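Local structure of CCMAN5 (Cellulosimicrobium cellulans, 2XSG) at residues G330-V335 and F382-A387; S377-F382 and D425-A430. The protein hydrolyses alpha-mannosidic linkages as a calcium-containing family 92 glycoside hydrolase, and probably uncaps mannose-6-phosphate on yeast-type glycans. One frame throughout, in Å; residues are numbered along the deposited sequence.

Interaction 1: residues G330-V335 and F382-A387; sequences GTYRGV and FADAEA
Tyr332 and Asp384 meet tip to tip, the phenol of a short strand reaching the carboxylate of a helix. The hydroxyl OH of Tyr332 donates to OD2 of Asp384 over 2.6 Å, entering on the syn lone pair. OD2 sits at the ring edge in its plane, and the carboxylate is turned only 14° from the ring. The crowded first torsion of Tyr332, with CG between the backbone N and the carbonyl carbon (chi1 78°), aims the ring this way.

A bridging water adds a second grip: it donates to Asp384 OD2 at 2.7 Å and accepts from Val335 N at 3.0 Å. OD2 thus takes two hydrogen bonds, while OD1 forms a salt bridge with Arg426, a setting likely to keep the carboxylate ionised. A phenylalanine in place of Tyr332 would remove the hydroxyl and would probably leave OD2 with a single, water-borne tie to the strand side.

Apolar contact is modest. CG2 of Val335 rests 3.7 Å from CB of Asp384, crossing it obliquely. At Gly334 a beta carbon would crowd OD2 of Asp384.

Strand 331-333 pairs antiparallel with 339-341, and the Tyr332 ring stacks on Tyr347 and meets His340 obliquely. Val335 leans on Leu381 and Phe397, so the hairpin is seated against the last turns of helix 368-387.

Interaction 2: residues S377-F382 and D425-A430; sequences SLVYLF and DRLDEA
Two helices of the catalytic domain, whose fold in this family is an (alpha/alpha)6 barrel, come together where helix 427-438 starts beside helix 368-387. In the tight part, small aliphatic groups press on backbone carbonyls as well as on each other. Ala430 has its small CB only 3.4 Å from the backbone O of Val379, and its lack of bulk lets the two backbones close in. The valine spreads its two methyls over the helix start: CG1, anti to the backbone N (chi1 170°), packs 3.4 Å from Asp425 O, while CG2 lies 4.1 Å from Leu427 CD1. Farther along, CB of Phe382 touches CB of Ala430 at 4.0 Å, but its ring turns off to Ala433 and Leu437. Equally close-packed is Arg426, at the N-cap position, which bends at chi2 and chi3 to bring its guanidinium over the buried Tyr380 ring as a cation-pi contact. Arg426 NH1 makes a long, weak salt bridge to Glu429 OE1, but the stronger partner of Arg426 is Asp384, outside the two segments.

Only Asp425 forms the solvent side. Its OD2 receives a weak hydrogen bond of 2.8 Å from Tyr380 OH, with ring and carboxylate planes 62° apart; Gln376 separately holds the backbone O of Asp425. Back on the ring face, the guanidinium stands nearly upright, planes 78° apart, and leads with NH2, off-centre toward the rim, 3.4 Å from Tyr380 CD2.

Read from the N terminus, the segments come in the order 330-335, 377-382, 382-387 and 425-430, so the two contacts cross along the chain. Interaction 1 closes a loop of 46 residues that takes in helix 353-366 and most of helix 368-387. Interaction 2 closes one of 42 residues, running through helix 409-418. Both use helix 368-387 and share Phe382, tying the 331-333 hairpin on one side and helix 427-438 on another to the same helix. They join directly through the salt bridge from Arg426 NH2 to Asp384 OD1, 2.6 Å long, and Tyr332 OH packs 3.3 Å from Tyr380 CD2.

Interaction 1: residues G330-V335 and F382-A387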
ATOM      1  N   GLY A 330      13.549 -10.950 -18.160  1.00  4.36           N
ATOM      2  CA  GLY A 330      12.440 -11.805 -17.731  1.00  4.52           C
ATOM      3  C   GLY A 330      12.759 -12.796 -16.621  1.00  4.00           C
ATOM      4  O   GLY A 330      12.121 -13.841 -16.531  1.00  4.64           O
ATOM      5  N   THR A 331      13.737 -12.471 -15.775  1.00  3.80           N
ATOM      6  CA  THR A 331      14.107 -13.313 -14.640  1.00  2.64           C
ATOM      7  C   THR A 331      13.839 -12.629 -13.291  1.00  2.77           C
ATOM      8  O   THR A 331      13.699 -11.414 -13.219  1.00  2.53           O
ATOM      9  CB  THR A 331      15.586 -13.762 -14.693  1.00  2.78           C
ATOM     10  OG1 THR A 331      16.450 -12.628 -14.565  1.00  3.02           O
ATOM     11  CG2 THR A 331      15.899 -14.493 -16.005  1.00  3.04           C
ATOM     12  N   TYR A 332      13.785 -13.424 -12.225  1.00  2.66           N
ATOM     13  CA  TYR A 332      13.580 -12.920 -10.872  1.00  2.99           C
ATOM     14  C   TYR A 332      14.409 -13.774  -9.903  1.00  3.61           C
ATOM     15  O   TYR A 332      14.917 -14.832 -10.283  1.00  3.30           O
ATOM     16  CB  TYR A 332      12.079 -12.947 -10.535  1.00  3.35           C
ATOM     17  CG  TYR A 332      11.518 -14.308 -10.163  1.00  3.30           C
ATOM     18  CD1 TYR A 332      11.038 -15.197 -11.137  1.00  4.95           C
ATOM     19  CD2 TYR A 332      11.459 -14.708  -8.825  1.00  3.25           C
ATOM     20  CE1 TYR A 332      10.519 -16.469 -10.772  1.00  2.60           C
ATOM     21  CE2 TYR A 332      10.935 -15.954  -8.460  1.00  4.09           C
ATOM     22  CZ  TYR A 332      10.476 -16.834  -9.434  1.00  3.14           C
ATOM     23  OH  TYR A 332       9.981 -18.073  -9.028  1.00  4.34           O
ATOM     24  N   ARG A 333      14.582 -13.324  -8.663  1.00  3.96           N
ATOM     25  CA  ARG A 333      15.264 -14.165  -7.693  1.00  4.36           C
ATOM     26  C   ARG A 333      14.270 -14.745  -6.712  1.00  4.46           C
ATOM     27  O   ARG A 333      13.436 -14.033  -6.162  1.00  4.09           O
ATOM     28  CB  ARG A 333      16.383 -13.433  -6.941  1.00  5.00           C
ATOM     29  CG  ARG A 333      17.011 -14.340  -5.853  1.00  7.51           C
ATOM     30  CD  ARG A 333      18.298 -13.807  -5.289  1.00 12.03           C
ATOM     31  NE  ARG A 333      18.178 -12.386  -5.061  1.00 17.68           N
ATOM     32  CZ  ARG A 333      17.755 -11.815  -3.938  1.00 15.89           C
ATOM     33  NH1 ARG A 333      17.427 -12.541  -2.873  1.00 16.39           N
ATOM     34  NH2 ARG A 333      17.675 -10.499  -3.906  1.00 12.08           N
ATOM     35  N   GLY A 334      14.370 -16.047  -6.503  1.00  4.37           N
ATOM     36  CA  GLY A 334      13.445 -16.763  -5.650  1.00  4.85           C
ATOM     37  C   GLY A 334      13.950 -16.802  -4.229  1.00  5.13           C
ATOM     38  O   GLY A 334      15.137 -16.572  -3.982  1.00  6.09           O
ATOM     39  N   VAL A 335      13.058 -17.094  -3.289  1.00  5.72           N
ATOM     40  CA  VAL A 335      13.438 -17.272  -1.882  1.00  5.79           C
ATOM     41  C   VAL A 335      14.447 -18.403  -1.674  1.00  6.73           C
ATOM     42  O   VAL A 335      15.053 -18.491  -0.612  1.00  6.76           O
ATOM     43  CB  VAL A 335      12.196 -17.460  -0.954  1.00  6.20           C
ATOM     44  CG1 VAL A 335      11.433 -16.163  -0.805  1.00  4.21           C
ATOM     45  CG2 VAL A 335      11.278 -18.558  -1.479  1.00  5.29           C
ATOM     46  N   PHE A 382       4.980 -18.583  -3.017  1.00  4.52           N
ATOM     47  CA  PHE A 382       4.669 -19.729  -2.143  1.00  4.57           C
ATOM     48  C   PHE A 382       5.141 -21.060  -2.741  1.00  5.13           C
ATOM     49  O   PHE A 382       5.562 -21.953  -2.016  1.00  5.34           O
ATOM     50  CB  PHE A 382       3.176 -19.762  -1.769  1.00  4.47           C
ATOM     51  CG  PHE A 382       2.844 -18.872  -0.590  1.00  4.47           C
ATOM     52  CD1 PHE A 382       2.990 -19.335   0.708  1.00  4.39           C
ATOM     53  CD2 PHE A 382       2.458 -17.543  -0.784  1.00  2.49           C
ATOM     54  CE1 PHE A 382       2.724 -18.501   1.814  1.00  2.91           C
ATOM     55  CE2 PHE A 382       2.189 -16.716   0.304  1.00  3.25           C
ATOM     56  CZ  PHE A 382       2.333 -17.198   1.607  1.00  2.15           C
ATOM     57  N   ALA A 383       5.087 -21.174  -4.063  1.00  5.52           N
ATOM     58  CA  ALA A 383       5.568 -22.360  -4.750  1.00  6.03           C
ATOM     59  C   ALA A 383       7.077 -22.519  -4.516  1.00  6.85           C
ATOM     60  O   ALA A 383       7.572 -23.653  -4.327  1.00  6.82           O
ATOM     61  CB  ALA A 383       5.250 -22.276  -6.218  1.00  6.12           C
ATOM     62  N   ASP A 384       7.782 -21.387  -4.502  1.00  6.79           N
ATOM     63  CA  ASP A 384       9.215 -21.335  -4.212  1.00  7.44           C
ATOM     64  C   ASP A 384       9.555 -21.744  -2.775  1.00  7.95           C
ATOM     65  O   ASP A 384      10.494 -22.531  -2.565  1.00  8.63           O
ATOM     66  CB  ASP A 384       9.800 -19.952  -4.538  1.00  7.51           C
ATOM     67  CG  ASP A 384       9.911 -19.696  -6.037  1.00  7.97           C
ATOM     68  OD1 ASP A 384       9.748 -20.662  -6.832  1.00  8.13           O
ATOM     69  OD2 ASP A 384      10.141 -18.524  -6.426  1.00  7.11           O
ATOM     70  N   ALA A 385       8.806 -21.233  -1.798  1.00  8.28           N
ATOM     71  CA  ALA A 385       8.962 -21.690  -0.411  1.00  9.01           C
ATOM     72  C   ALA A 385       8.832 -23.213  -0.326  1.00  9.33           C
ATOM     73  O   ALA A 385       9.663 -23.886   0.293  1.00  9.43           O
ATOM     74  CB  ALA A 385       7.950 -21.008   0.518  1.00  8.95           C
ATOM     75  N   GLU A 386       7.803 -23.753  -0.967  1.00  9.87           N
ATOM     76  CA  GLU A 386       7.590 -25.195  -0.985  1.00 10.91           C
ATOM     77  C   GLU A 386       8.762 -25.956  -1.637  1.00 11.38           C
ATOM     78  O   GLU A 386       9.215 -26.983  -1.114  1.00 11.54           O
ATOM     79  CB  GLU A 386       6.248 -25.516  -1.661  1.00 10.78           C
ATOM     80  CG  GLU A 386       6.004 -26.975  -1.954  1.00 12.34           C
ATOM     81  CD  GLU A 386       5.718 -27.801  -0.710  1.00 12.33           C
ATOM     82  OE1 GLU A 386       5.678 -27.266   0.417  1.00 13.62           O
ATOM     83  OE2 GLU A 386       5.491 -28.997  -0.880  1.00 13.93           O
ATOM     84  N   ALA A 387       9.244 -25.429  -2.764  1.00 11.83           N
ATOM     85  CA  ALA A 387      10.368 -25.992  -3.526  1.00 12.41           C
ATOM     86  C   ALA A 387      11.670 -26.154  -2.736  1.00 12.75           C
ATOM     87  O   ALA A 387      12.447 -27.067  -3.022  1.00 12.01           O
ATOM     88  CB  ALA A 387      10.627 -25.153  -4.797  1.00 12.22           C
TER
HETATM   89  O   HOH W   1      10.378 -16.721  -4.469  1.00  2.00           O

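Interaction 2: residues S377-F382 and D425-A430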
ATOM      1  N   SER A 377       2.334 -14.038  -9.361  1.00  3.18           N
ATOM      2  CA  SER A 377       3.592 -13.821  -8.641  1.00  3.14           C
ATOM      3  C   SER A 377       3.482 -14.351  -7.222  1.00  3.04           C
ATOM      4  O   SER A 377       4.417 -14.992  -6.706  1.00  2.88           O
ATOM      5  CB  SER A 377       3.948 -12.336  -8.634  1.00  3.83           C
ATOM      6  OG  SER A 377       4.081 -11.857  -9.966  1.00  4.49           O
ATOM      7  N   LEU A 378       2.334 -14.085  -6.597  1.00  2.78           N
ATOM      8  CA  LEU A 378       2.075 -14.541  -5.230  1.00  3.14           C
ATOM      9  C   LEU A 378       2.106 -16.073  -5.176  1.00  2.98           C
ATOM     10  O   LEU A 378       2.660 -16.659  -4.238  1.00  2.86           O
ATOM     11  CB  LEU A 378       0.722 -14.011  -4.733  1.00  2.62           C
ATOM     12  CG  LEU A 378       0.265 -14.301  -3.298  1.00  4.03           C
ATOM     13  CD1 LEU A 378       1.343 -13.945  -2.277  1.00  2.00           C
ATOM     14  CD2 LEU A 378      -1.040 -13.511  -3.045  1.00  3.81           C
ATOM     15  N   VAL A 379       1.529 -16.695  -6.208  1.00  2.97           N
ATOM     16  CA  VAL A 379       1.587 -18.156  -6.387  1.00  3.57           C
ATOM     17  C   VAL A 379       3.031 -18.677  -6.507  1.00  3.43           C
ATOM     18  O   VAL A 379       3.383 -19.637  -5.829  1.00  3.38           O
ATOM     19  CB  VAL A 379       0.691 -18.635  -7.555  1.00  2.53           C
ATOM     20  CG1 VAL A 379       0.945 -20.093  -7.873  1.00  3.81           C
ATOM     21  CG2 VAL A 379      -0.790 -18.430  -7.201  1.00  3.06           C
ATOM     22  N   TYR A 380       3.859 -18.028  -7.324  1.00  3.20           N
ATOM     23  CA  TYR A 380       5.267 -18.424  -7.474  1.00  4.06           C
ATOM     24  C   TYR A 380       6.054 -18.296  -6.188  1.00  4.07           C
ATOM     25  O   TYR A 380       6.931 -19.122  -5.911  1.00  4.54           O
ATOM     26  CB  TYR A 380       5.973 -17.588  -8.535  1.00  4.11           C
ATOM     27  CG  TYR A 380       5.981 -18.181  -9.901  1.00  5.38           C
ATOM     28  CD1 TYR A 380       4.834 -18.763 -10.427  1.00  6.37           C
ATOM     29  CD2 TYR A 380       7.138 -18.157 -10.687  1.00  7.77           C
ATOM     30  CE1 TYR A 380       4.829 -19.315 -11.694  1.00  7.22           C
ATOM     31  CE2 TYR A 380       7.143 -18.710 -11.973  1.00  6.48           C
ATOM     32  CZ  TYR A 380       5.979 -19.286 -12.455  1.00  7.19           C
ATOM     33  OH  TYR A 380       5.926 -19.818 -13.705  1.00  6.96           O
ATOM     34  N   LEU A 381       5.733 -17.259  -5.416  1.00  3.86           N
ATOM     35  CA  LEU A 381       6.415 -16.985  -4.154  1.00  4.18           C
ATOM     36  C   LEU A 381       6.220 -18.117  -3.150  1.00  4.03           C
ATOM     37  O   LEU A 381       7.184 -18.551  -2.509  1.00  4.12           O
ATOM     38  CB  LEU A 381       5.979 -15.638  -3.562  1.00  3.03           C
ATOM     39  CG  LEU A 381       6.681 -15.270  -2.249  1.00  3.84           C
ATOM     40  CD1 LEU A 381       8.165 -15.043  -2.501  1.00  2.92           C
ATOM     41  CD2 LEU A 381       6.059 -14.057  -1.587  1.00  3.97           C
ATOM     42  N   PHE A 382       4.980 -18.583  -3.017  1.00  4.52           N
ATOM     43  CA  PHE A 382       4.669 -19.729  -2.143  1.00  4.57           C
ATOM     44  C   PHE A 382       5.141 -21.060  -2.741  1.00  5.13           C
ATOM     45  O   PHE A 382       5.562 -21.953  -2.016  1.00  5.34           O
ATOM     46  CB  PHE A 382       3.176 -19.762  -1.769  1.00  4.47           C
ATOM     47  CG  PHE A 382       2.844 -18.872  -0.590  1.00  4.47           C
ATOM     48  CD1 PHE A 382       2.990 -19.335   0.708  1.00  4.39           C
ATOM     49  CD2 PHE A 382       2.458 -17.543  -0.784  1.00  2.49           C
ATOM     50  CE1 PHE A 382       2.724 -18.501   1.814  1.00  2.91           C
ATOM     51  CE2 PHE A 382       2.189 -16.716   0.304  1.00  3.25           C
ATOM     52  CZ  PHE A 382       2.333 -17.198   1.607  1.00  2.15           C
ATOM     53  N   ASP A 425      -0.005 -21.076 -13.121  1.00 11.84           N
ATOM     54  CA  ASP A 425       1.064 -22.044 -13.088  1.00 12.47           C
ATOM     55  C   ASP A 425       1.602 -22.203 -11.666  1.00 11.64           C
ATOM     56  O   ASP A 425       1.789 -21.212 -10.955  1.00 11.29           O
ATOM     57  CB  ASP A 425       2.170 -21.636 -14.074  1.00 13.09           C
ATOM     58  CG  ASP A 425       3.299 -22.659 -14.148  1.00 16.42           C
ATOM     59  OD1 ASP A 425       3.003 -23.879 -14.294  1.00 18.99           O
ATOM     60  OD2 ASP A 425       4.485 -22.235 -14.054  1.00 17.93           O
ATOM     61  N   ARG A 426       1.811 -23.467 -11.264  1.00 10.85           N
ATOM     62  CA  ARG A 426       2.405 -23.851  -9.971  1.00 10.18           C
ATOM     63  C   ARG A 426       1.502 -23.640  -8.754  1.00 10.01           C
ATOM     64  O   ARG A 426       1.982 -23.583  -7.621  1.00 10.55           O
ATOM     65  CB  ARG A 426       3.766 -23.174  -9.746  1.00 10.33           C
ATOM     66  CG  ARG A 426       4.828 -23.604 -10.750  1.00  9.86           C
ATOM     67  CD  ARG A 426       6.166 -23.713 -10.051  1.00 13.28           C
ATOM     68  NE  ARG A 426       6.775 -22.415  -9.869  1.00 12.12           N
ATOM     69  CZ  ARG A 426       7.680 -22.112  -8.941  1.00 11.69           C
ATOM     70  NH1 ARG A 426       8.106 -23.005  -8.034  1.00  7.28           N
ATOM     71  NH2 ARG A 426       8.141 -20.872  -8.916  1.00 10.45           N
ATOM     72  N   LEU A 427       0.198 -23.543  -8.978  1.00  9.31           N
ATOM     73  CA  LEU A 427      -0.753 -23.425  -7.861  1.00  9.19           C
ATOM     74  C   LEU A 427      -0.718 -24.683  -6.993  1.00  9.51           C
ATOM     75  O   LEU A 427      -0.762 -24.590  -5.768  1.00 10.16           O
ATOM     76  CB  LEU A 427      -2.166 -23.127  -8.359  1.00  8.36           C
ATOM     77  CG  LEU A 427      -3.302 -22.958  -7.343  1.00  7.61           C
ATOM     78  CD1 LEU A 427      -3.082 -21.732  -6.460  1.00  6.33           C
ATOM     79  CD2 LEU A 427      -4.660 -22.886  -8.073  1.00  4.85           C
ATOM     80  N   ASP A 428      -0.598 -25.856  -7.617  1.00 10.19           N
ATOM     81  CA  ASP A 428      -0.490 -27.105  -6.848  1.00 10.66           C
ATOM     82  C   ASP A 428       0.689 -27.078  -5.857  1.00 10.16           C
ATOM     83  O   ASP A 428       0.565 -27.585  -4.755  1.00  9.49           O
ATOM     84  CB  ASP A 428      -0.449 -28.357  -7.757  1.00 10.94           C
ATOM     85  CG  ASP A 428       0.721 -28.352  -8.752  1.00 13.34           C
ATOM     86  OD1 ASP A 428       1.469 -27.353  -8.856  1.00 13.79           O
ATOM     87  OD2 ASP A 428       0.882 -29.363  -9.463  1.00 15.57           O
ATOM     88  N   GLU A 429       1.806 -26.467  -6.258  1.00 10.12           N
ATOM     89  CA  GLU A 429       2.979 -26.297  -5.377  1.00 10.07           C
ATOM     90  C   GLU A 429       2.769 -25.235  -4.300  1.00  9.65           C
ATOM     91  O   GLU A 429       3.231 -25.400  -3.164  1.00  9.38           O
ATOM     92  CB  GLU A 429       4.214 -25.872  -6.167  1.00 10.54           C
ATOM     93  CG  GLU A 429       4.906 -26.930  -6.949  1.00 11.99           C
ATOM     94  CD  GLU A 429       6.120 -26.366  -7.640  1.00 14.78           C
ATOM     95  OE1 GLU A 429       7.111 -26.027  -6.939  1.00 14.69           O
ATOM     96  OE2 GLU A 429       6.066 -26.242  -8.887  1.00 16.18           O
ATOM     97  N   ALA A 430       2.128 -24.127  -4.670  1.00  8.59           N
ATOM     98  CA  ALA A 430       1.833 -23.064  -3.725  1.00  8.16           C
ATOM     99  C   ALA A 430       0.957 -23.564  -2.569  1.00  8.40           C
ATOM    100  O   ALA A 430       1.174 -23.208  -1.417  1.00  8.37           O
ATOM    101  CB  ALA A 430       1.155 -21.876  -4.450  1.00  7.49           C
TER